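Local coordinates for long form salivary protein D7L (Phlebotomus duboscqi, PDB 6MT7), which binds and sequesters cysteinyl leukotrienes and a thromboxane A2 analogue, blunting the host response to the blood-feeding sand fly and inhibiting collagen-induced platelet aggregation, at residues F12-T17 and L51-Y56. Numbering follows the deposited sequence.
Sequences FWAFRT and LHLGLY. With TRT (fragment of triton X-100), chain C.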
loop_
_atom_site.group_PDB
_atom_site.type_symbol
_atom_site.label_atom_id
_atom_site.label_comp_id
_atom_site.label_asym_id
_atom_site.label_seq_id
_atom_site.Cartn_x
_atom_site.Cartn_y
_atom_site.Cartn_z
ATOM N N PHE A 12 -2.004 -5.482 -3.825
ATOM C CA PHE A 12 -3.427 -5.530 -3.493
ATOM C C PHE A 12 -3.771 -4.515 -2.406
ATOM O O PHE A 12 -4.764 -3.778 -2.513
ATOM C CB PHE A 12 -3.791 -6.946 -3.044
ATOM C CG PHE A 12 -5.264 -7.200 -2.919
ATOM C CD1 PHE A 12 -6.132 -6.895 -3.949
ATOM C CD2 PHE A 12 -5.774 -7.781 -1.760
ATOM C CE1 PHE A 12 -7.499 -7.153 -3.819
ATOM C CE2 PHE A 12 -7.121 -8.042 -1.631
ATOM C CZ PHE A 12 -7.986 -7.729 -2.659
ATOM N N TRP A 13 -2.952 -4.461 -1.345
ATOM C CA TRP A 13 -3.208 -3.518 -0.261
ATOM C C TRP A 13 -3.202 -2.081 -0.764
ATOM O O TRP A 13 -4.051 -1.275 -0.363
ATOM C CB TRP A 13 -2.186 -3.685 0.870
ATOM C CG TRP A 13 -2.392 -2.664 1.946
ATOM C CD1 TRP A 13 -3.306 -2.708 2.959
ATOM C CD2 TRP A 13 -1.693 -1.417 2.088
ATOM N NE1 TRP A 13 -3.219 -1.566 3.727
ATOM C CE2 TRP A 13 -2.236 -0.760 3.212
ATOM C CE3 TRP A 13 -0.664 -0.797 1.370
ATOM C CZ2 TRP A 13 -1.783 0.480 3.636
ATOM C CZ3 TRP A 13 -0.209 0.434 1.800
ATOM C CH2 TRP A 13 -0.775 1.061 2.921
ATOM N N ALA A 14 -2.270 -1.744 -1.661
ATOM C CA ALA A 14 -2.209 -0.381 -2.188
ATOM C C ALA A 14 -3.473 -0.030 -2.971
ATOM O O ALA A 14 -4.070 1.035 -2.759
ATOM C CB ALA A 14 -0.963 -0.211 -3.066
ATOM N N PHE A 15 -3.901 -0.911 -3.885
ATOM C CA PHE A 15 -5.128 -0.643 -4.637
ATOM C C PHE A 15 -6.323 -0.492 -3.702
ATOM O O PHE A 15 -7.101 0.465 -3.800
ATOM C CB PHE A 15 -5.414 -1.770 -5.630
ATOM C CG PHE A 15 -4.424 -1.879 -6.745
ATOM C CD1 PHE A 15 -4.198 -0.816 -7.615
ATOM C CD2 PHE A 15 -3.744 -3.070 -6.947
ATOM C CE1 PHE A 15 -3.288 -0.941 -8.662
ATOM C CE2 PHE A 15 -2.839 -3.200 -7.988
ATOM C CZ PHE A 15 -2.605 -2.142 -8.839
ATOM N N ARG A 16 -6.493 -1.443 -2.794
ATOM C CA ARG A 16 -7.703 -1.462 -1.983
ATOM C C ARG A 16 -7.737 -0.293 -1.008
ATOM O O ARG A 16 -8.785 0.342 -0.826
ATOM C CB ARG A 16 -7.801 -2.792 -1.242
ATOM C CG ARG A 16 -7.975 -4.004 -2.172
ATOM C CD ARG A 16 -9.414 -4.105 -2.712
ATOM N NE ARG A 16 -10.385 -4.249 -1.629
ATOM C CZ ARG A 16 -11.469 -3.487 -1.492
ATOM N NH1 ARG A 16 -11.724 -2.531 -2.378
ATOM N NH2 ARG A 16 -12.301 -3.677 -0.471
ATOM N N THR A 17 -6.602 0.015 -0.381
ATOM C CA THR A 17 -6.565 1.138 0.552
ATOM C C THR A 17 -6.909 2.441 -0.153
ATOM O O THR A 17 -7.703 3.249 0.358
ATOM C CB THR A 17 -5.184 1.206 1.206
ATOM O OG1 THR A 17 -5.001 0.028 1.998
ATOM C CG2 THR A 17 -5.023 2.454 2.090
ATOM N N LEU A 51 1.937 6.207 -4.472
ATOM C CA LEU A 51 2.510 6.413 -3.146
ATOM C C LEU A 51 2.450 5.132 -2.320
ATOM O O LEU A 51 3.438 4.736 -1.688
ATOM C CB LEU A 51 1.763 7.545 -2.431
ATOM C CG LEU A 51 2.078 7.808 -0.954
ATOM C CD1 LEU A 51 3.489 8.323 -0.787
ATOM C CD2 LEU A 51 1.060 8.802 -0.361
ATOM N N HIS A 52 1.290 4.473 -2.307
ATOM C CA HIS A 52 1.111 3.317 -1.439
ATOM C C HIS A 52 1.811 2.069 -1.960
ATOM O O HIS A 52 1.990 1.110 -1.193
ATOM C CB HIS A 52 -0.384 3.061 -1.223
ATOM C CG HIS A 52 -1.002 4.014 -0.246
ATOM N ND1 HIS A 52 -1.131 5.360 -0.508
ATOM C CD2 HIS A 52 -1.479 3.825 1.010
ATOM C CE1 HIS A 52 -1.676 5.960 0.535
ATOM N NE2 HIS A 52 -1.904 5.049 1.467
ATOM N N LEU A 53 2.214 2.059 -3.236
ATOM C CA LEU A 53 3.089 1.018 -3.759
ATOM C C LEU A 53 4.550 1.232 -3.388
ATOM O O LEU A 53 5.369 0.341 -3.642
ATOM C CB LEU A 53 2.981 0.944 -5.283
ATOM C CG LEU A 53 1.688 0.357 -5.861
ATOM C CD1 LEU A 53 1.598 0.621 -7.355
ATOM C CD2 LEU A 53 1.613 -1.137 -5.572
ATOM N N GLY A 54 4.899 2.384 -2.825
ATOM C CA GLY A 54 6.293 2.693 -2.566
ATOM C C GLY A 54 7.037 3.249 -3.753
ATOM O O GLY A 54 8.276 3.219 -3.772
ATOM N N LEU A 55 6.320 3.795 -4.736
ATOM C CA LEU A 55 6.931 4.194 -5.998
ATOM C C LEU A 55 6.886 5.701 -6.229
ATOM O O LEU A 55 7.182 6.159 -7.337
ATOM C CB LEU A 55 6.250 3.448 -7.145
ATOM C CG LEU A 55 6.444 1.938 -7.021
ATOM C CD1 LEU A 55 5.640 1.228 -8.099
ATOM C CD2 LEU A 55 7.943 1.595 -7.131
ATOM N N TYR A 56 6.540 6.486 -5.208
ATOM C CA TYR A 56 6.549 7.940 -5.312
ATOM C C TYR A 56 7.488 8.490 -4.255
ATOM O O TYR A 56 7.303 8.240 -3.059
ATOM C CB TYR A 56 5.144 8.526 -5.149
ATOM C CG TYR A 56 5.098 10.038 -5.261
ATOM C CD1 TYR A 56 5.403 10.682 -6.458
ATOM C CD2 TYR A 56 4.733 10.819 -4.173
ATOM C CE1 TYR A 56 5.361 12.074 -6.564
ATOM C CE2 TYR A 56 4.677 12.217 -4.274
ATOM C CZ TYR A 56 4.989 12.830 -5.468
ATOM O OH TYR A 56 4.926 14.206 -5.562
HETATM C C25 TRT C . -12.990 -5.640 -5.333
HETATM O O24 TRT C . -11.607 -5.611 -5.673
HETATM C C23 TRT C . -11.297 -4.689 -6.718
HETATM C C22 TRT C . -9.787 -4.491 -6.709
HETATM O O21 TRT C . -9.326 -3.745 -7.837
HETATM C C20 TRT C . -7.906 -3.679 -7.778
HETATM C C19 TRT C . -7.373 -3.051 -9.052
HETATM O O18 TRT C . -7.362 -1.634 -8.904
HETATM C C17 TRT C . -7.925 -1.031 -10.051
HETATM C C16 TRT C . -6.843 -0.396 -10.901
HETATM O O15 TRT C . -6.472 0.886 -10.381
HETATM C C12 TRT C . -5.251 1.428 -10.741
HETATM C C13 TRT C . -4.645 1.066 -11.939
HETATM C C14 TRT C . -3.409 1.613 -12.302
HETATM C C11 TRT C . -4.618 2.338 -9.904
HETATM C C10 TRT C . -3.391 2.885 -10.266
HETATM C C9 TRT C . -2.775 2.530 -11.459
HETATM C C6 TRT C . -1.446 3.135 -11.807
HETATM C C8 TRT C . -1.730 4.227 -12.833
HETATM C C7 TRT C . -0.851 3.808 -10.575
HETATM C C5 TRT C . -0.518 2.084 -12.457
HETATM C C1 TRT C . 0.156 0.941 -11.664
HETATM C C2 TRT C . -0.717 0.245 -10.627
HETATM C C4 TRT C . 0.583 -0.112 -12.679
HETATM C C3 TRT C . 1.440 1.369 -10.966
#
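A14 and H52 bring helix 8-21 against the C-terminal end of helix 40-52, their CA atoms only 5.0 Å apart. The small methyl group permits this approach: A14 CB rests 3.8 Å from H52 CB and also meets the carbonyl O of H52 and CD2 of L53. Beside it the indole of W13, its CG anti to the backbone N (chi1 176°), presents its six-membered ring to the imidazole. W13 CH2 comes within 3.4 Å of H52 CD2, near the imidazole plane at its edge. The two ring planes are inclined at 40°, and T17 CG2 touches that same CD2. The T17 hydroxyl, which sits over the indole near its rim, is fixed by donation from OG1 to W13 O at 2.9 Å; T17 N reaches this oxygen from the opposite face of the carbonyl plane. H52 ND1 is hydrogen-bonded to C48 O, one turn back in the same helix, and F177 packs edge-to-face on the imidazole.

Between the two segments the packing is looser on the ligand side. F15 CB points away from 51-56, and F15 CZ stays 5.2 Å from L53 CD1; instead one face of the ring receives C19 of the Triton fragment, and F15 CE1 lies 3.4 Å from its C2. L53 bridges the two regions, CD2 against A14 CB and CD1 at 3.7 Å from ligand C3. G54, at positive phi, forms the Schellman motif that follows, its N bonded to L51 O.

No hydrogen bond joins the two segments. A14-H52 packing joins the helices of this PBP/GOBP-family domain beside the pocket, which F15 and L53 line. Their apolar surface probably suits the hydrocarbon part of a lipid, whereas Y45 and Q19, outside the contact, hydrogen-bond the Triton fragment.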